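Local coordinates for protein putative C39-like peptidase (Bacillus anthracis, PDB 3ERV) that is probably a cysteine peptidase of the C39-like family, although its function has not been established, at residues H178-I183 with R193-D198. Sequence-based numbering, arbitrary orientation.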
ATOM      1  N   HIS A 178      -3.709   2.238   6.135  1.00 49.15           N
ATOM      2  CA  HIS A 178      -4.122   1.069   5.412  1.00 48.90           C
ATOM      3  C   HIS A 178      -3.485   0.999   4.006  1.00 48.67           C
ATOM      4  O   HIS A 178      -2.956   1.997   3.461  1.00 49.15           O
ATOM      5  CB  HIS A 178      -5.651   1.027   5.343  1.00 48.78           C
ATOM      6  CG  HIS A 178      -6.207  -0.314   4.936  1.00 50.07           C
ATOM      7  ND1 HIS A 178      -5.674  -1.513   5.378  1.00 51.48           N
ATOM      8  CD2 HIS A 178      -7.244  -0.644   4.128  1.00 51.25           C
ATOM      9  CE1 HIS A 178      -6.361  -2.519   4.866  1.00 51.10           C
ATOM     10  NE2 HIS A 178      -7.316  -2.020   4.098  1.00 52.88           N
ATOM     11  N   CYS A 179      -3.526  -0.178   3.392  1.00 47.70           N
ATOM     12  CA  CYS A 179      -2.900  -0.315   2.074  1.00 45.19           C
ATOM     13  C   CYS A 179      -3.731  -1.248   1.248  1.00 44.54           C
ATOM     14  O   CYS A 179      -4.119  -2.307   1.708  1.00 44.68           O
ATOM     15  CB  CYS A 179      -1.459  -0.829   2.219  1.00 44.98           C
ATOM     16  SG  CYS A 179      -0.629  -1.110   0.648  1.00 42.96           S
ATOM     17  N   VAL A 180      -4.007  -0.842   0.019  1.00 44.55           N
ATOM     18  CA  VAL A 180      -4.907  -1.583  -0.874  1.00 43.33           C
ATOM     19  C   VAL A 180      -4.343  -1.527  -2.308  1.00 42.59           C
ATOM     20  O   VAL A 180      -3.405  -0.786  -2.602  1.00 41.85           O
ATOM     21  CB  VAL A 180      -6.410  -1.039  -0.831  1.00 44.60           C
ATOM     22  CG1 VAL A 180      -6.984  -0.983   0.621  1.00 41.90           C
ATOM     23  CG2 VAL A 180      -6.531   0.304  -1.511  1.00 43.30           C
ATOM     24  N   VAL A 181      -4.917  -2.326  -3.194  1.00 42.61           N
ATOM     25  CA  VAL A 181      -4.560  -2.308  -4.605  1.00 42.73           C
ATOM     26  C   VAL A 181      -5.663  -1.612  -5.356  1.00 44.65           C
ATOM     27  O   VAL A 181      -6.826  -2.043  -5.265  1.00 46.21           O
ATOM     28  CB  VAL A 181      -4.380  -3.759  -5.221  1.00 42.44           C
ATOM     29  CG1 VAL A 181      -3.836  -3.666  -6.661  1.00 37.15           C
ATOM     30  CG2 VAL A 181      -3.467  -4.643  -4.309  1.00 39.14           C
ATOM     31  N   LEU A 182      -5.292  -0.559  -6.082  1.00 45.29           N
ATOM     32  CA  LEU A 182      -6.174   0.127  -7.022  1.00 46.71           C
ATOM     33  C   LEU A 182      -6.290  -0.671  -8.311  1.00 47.58           C
ATOM     34  O   LEU A 182      -5.299  -0.875  -9.038  1.00 48.43           O
ATOM     35  CB  LEU A 182      -5.663   1.540  -7.331  1.00 46.72           C
ATOM     36  CG  LEU A 182      -6.456   2.350  -8.387  1.00 46.46           C
ATOM     37  CD1 LEU A 182      -7.878   2.672  -7.920  1.00 46.41           C
ATOM     38  CD2 LEU A 182      -5.728   3.628  -8.765  1.00 47.86           C
ATOM     39  N   ILE A 183      -7.484  -1.151  -8.601  1.00 46.90           N
ATOM     40  CA  ILE A 183      -7.627  -1.994  -9.741  1.00 47.77           C
ATOM     41  C   ILE A 183      -8.622  -1.458 -10.765  1.00 49.19           C
ATOM     42  O   ILE A 183      -8.859  -2.102 -11.801  1.00 49.39           O
ATOM     43  CB  ILE A 183      -8.057  -3.428  -9.351  1.00 47.43           C
ATOM     44  CG1 ILE A 183      -9.512  -3.461  -8.830  1.00 46.95           C
ATOM     45  CG2 ILE A 183      -6.987  -4.129  -8.394  1.00 44.57           C
ATOM     46  CD1 ILE A 183     -10.088  -4.925  -8.795  1.00 45.38           C
ATOM     47  N   ARG A 193      -8.784  -3.858  -4.389  1.00 49.50           N
ATOM     48  CA  ARG A 193      -8.601  -5.085  -3.587  1.00 48.64           C
ATOM     49  C   ARG A 193      -8.125  -4.656  -2.196  1.00 48.23           C
ATOM     50  O   ARG A 193      -7.067  -4.028  -2.043  1.00 47.62           O
ATOM     51  CB  ARG A 193      -7.560  -6.027  -4.227  1.00 48.13           C
ATOM     52  CG  ARG A 193      -8.011  -6.672  -5.514  1.00 47.95           C
ATOM     53  CD  ARG A 193      -8.774  -7.977  -5.325  1.00 45.59           C
ATOM     54  NE  ARG A 193      -8.994  -8.511  -6.668  1.00 48.84           N
ATOM     55  CZ  ARG A 193     -10.117  -8.408  -7.364  1.00 48.42           C
ATOM     56  NH1 ARG A 193     -11.195  -7.828  -6.806  1.00 45.39           N
ATOM     57  NH2 ARG A 193     -10.157  -8.904  -8.612  1.00 45.79           N
ATOM     58  N   ASP A 194      -8.920  -4.975  -1.183  1.00 47.99           N
ATOM     59  CA  ASP A 194      -8.606  -4.617   0.187  1.00 48.26           C
ATOM     60  C   ASP A 194      -8.310  -5.887   0.996  1.00 47.90           C
ATOM     61  O   ASP A 194      -9.231  -6.696   1.236  1.00 48.40           O
ATOM     62  CB  ASP A 194      -9.810  -3.888   0.773  1.00 48.97           C
ATOM     63  CG  ASP A 194      -9.546  -3.344   2.148  1.00 50.89           C
ATOM     64  OD1 ASP A 194      -8.773  -3.965   2.924  1.00 50.28           O
ATOM     65  OD2 ASP A 194     -10.115  -2.263   2.428  1.00 56.29           O
ATOM     66  N   PRO A 195      -7.034  -6.067   1.422  1.00 47.18           N
ATOM     67  CA  PRO A 195      -6.598  -7.296   2.096  1.00 47.20           C
ATOM     68  C   PRO A 195      -7.305  -7.553   3.436  1.00 48.66           C
ATOM     69  O   PRO A 195      -7.178  -8.640   3.990  1.00 48.44           O
ATOM     70  CB  PRO A 195      -5.075  -7.099   2.300  1.00 46.74           C
ATOM     71  CG  PRO A 195      -4.836  -5.621   2.164  1.00 46.15           C
ATOM     72  CD  PRO A 195      -5.955  -5.050   1.319  1.00 46.82           C
ATOM     73  N   LEU A 196      -8.050  -6.567   3.932  1.00 50.60           N
ATOM     74  CA  LEU A 196      -8.899  -6.751   5.101  1.00 53.69           C
ATOM     75  C   LEU A 196     -10.396  -6.908   4.805  1.00 55.37           C
ATOM     76  O   LEU A 196     -11.183  -7.029   5.732  1.00 56.60           O
ATOM     77  CB  LEU A 196      -8.747  -5.582   6.044  1.00 53.93           C
ATOM     78  CG  LEU A 196      -7.545  -5.664   6.994  1.00 54.78           C
ATOM     79  CD1 LEU A 196      -7.463  -4.360   7.794  1.00 56.73           C
ATOM     80  CD2 LEU A 196      -7.672  -6.871   7.911  1.00 52.68           C
ATOM     81  N   LYS A 197     -10.816  -6.878   3.552  1.00 56.91           N
ATOM     82  CA  LYS A 197     -12.244  -7.052   3.272  1.00 59.19           C
ATOM     83  C   LYS A 197     -12.491  -8.254   2.393  1.00 60.92           C
ATOM     84  O   LYS A 197     -11.958  -8.360   1.287  1.00 61.03           O
ATOM     85  CB  LYS A 197     -12.839  -5.824   2.605  1.00 58.58           C
ATOM     86  CG  LYS A 197     -12.813  -4.564   3.421  1.00 60.36           C
ATOM     87  CD  LYS A 197     -13.067  -3.350   2.508  1.00 61.94           C
ATOM     88  CE  LYS A 197     -13.448  -2.122   3.285  1.00 62.54           C
ATOM     89  NZ  LYS A 197     -14.693  -2.420   3.987  1.00 64.24           N
ATOM     90  N   ASP A 198     -13.331  -9.155   2.872  1.00 63.14           N
ATOM     91  CA  ASP A 198     -13.532 -10.435   2.200  1.00 65.45           C
ATOM     92  C   ASP A 198     -14.440 -10.354   0.972  1.00 66.21           C
ATOM     93  O   ASP A 198     -15.548 -10.904   0.974  1.00 66.76           O
ATOM     94  CB  ASP A 198     -14.116 -11.432   3.189  1.00 66.27           C
ATOM     95  CG  ASP A 198     -13.776 -12.859   2.838  1.00 69.84           C
ATOM     96  OD1 ASP A 198     -13.195 -13.092   1.747  1.00 72.95           O
ATOM     97  OD2 ASP A 198     -14.078 -13.747   3.669  1.00 72.28           O
TER
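Val181 and Arg193 form an antiparallel hydrogen-bonded pair, Val181 N donating to Arg193 O (3.0 Å) and Arg193 N to Val181 O (2.8 Å). Beyond this pair the chain leaves strand 189-193 in a type I turn, Asp194 to Lys197, which brings a carboxylate to His178. Asp194 CB lies 4.1 Å from Val180 CG1. Asp194 CG, anti to the backbone N (chi1 -174°), and Asp194 OD2 are each 3.8 Å from Val180 CG1. At the tip, Asp194 OD1 accepts from His178 NE2 (2.7 Å, 158° at the hydrogen); the oxygen lies in the ring plane, whereas the nitrogen stands 39° out of the carboxylate plane. Leu196 N reaches Asp194 OD1 from the opposite face (2.9 Å), closing an Asx turn, so two donors grip this oxygen. Leu196 CD1 meets His178 CE1 obliquely at 3.6 Å. Ile183 CD1 lies over one face of the Arg193 guanidinium, offset toward its rim; Arg193 NH2 bonds to Val37 O. His178 also touches Cys50 at the start of helix 50-61, consistent with a Cys-His-Asp triad, as in C39 peptidases of the papain-like clan CA. Strand 177-185 runs between strands 145-150 and 189-193, with helix 50-61 packed against Val181 and Arg193.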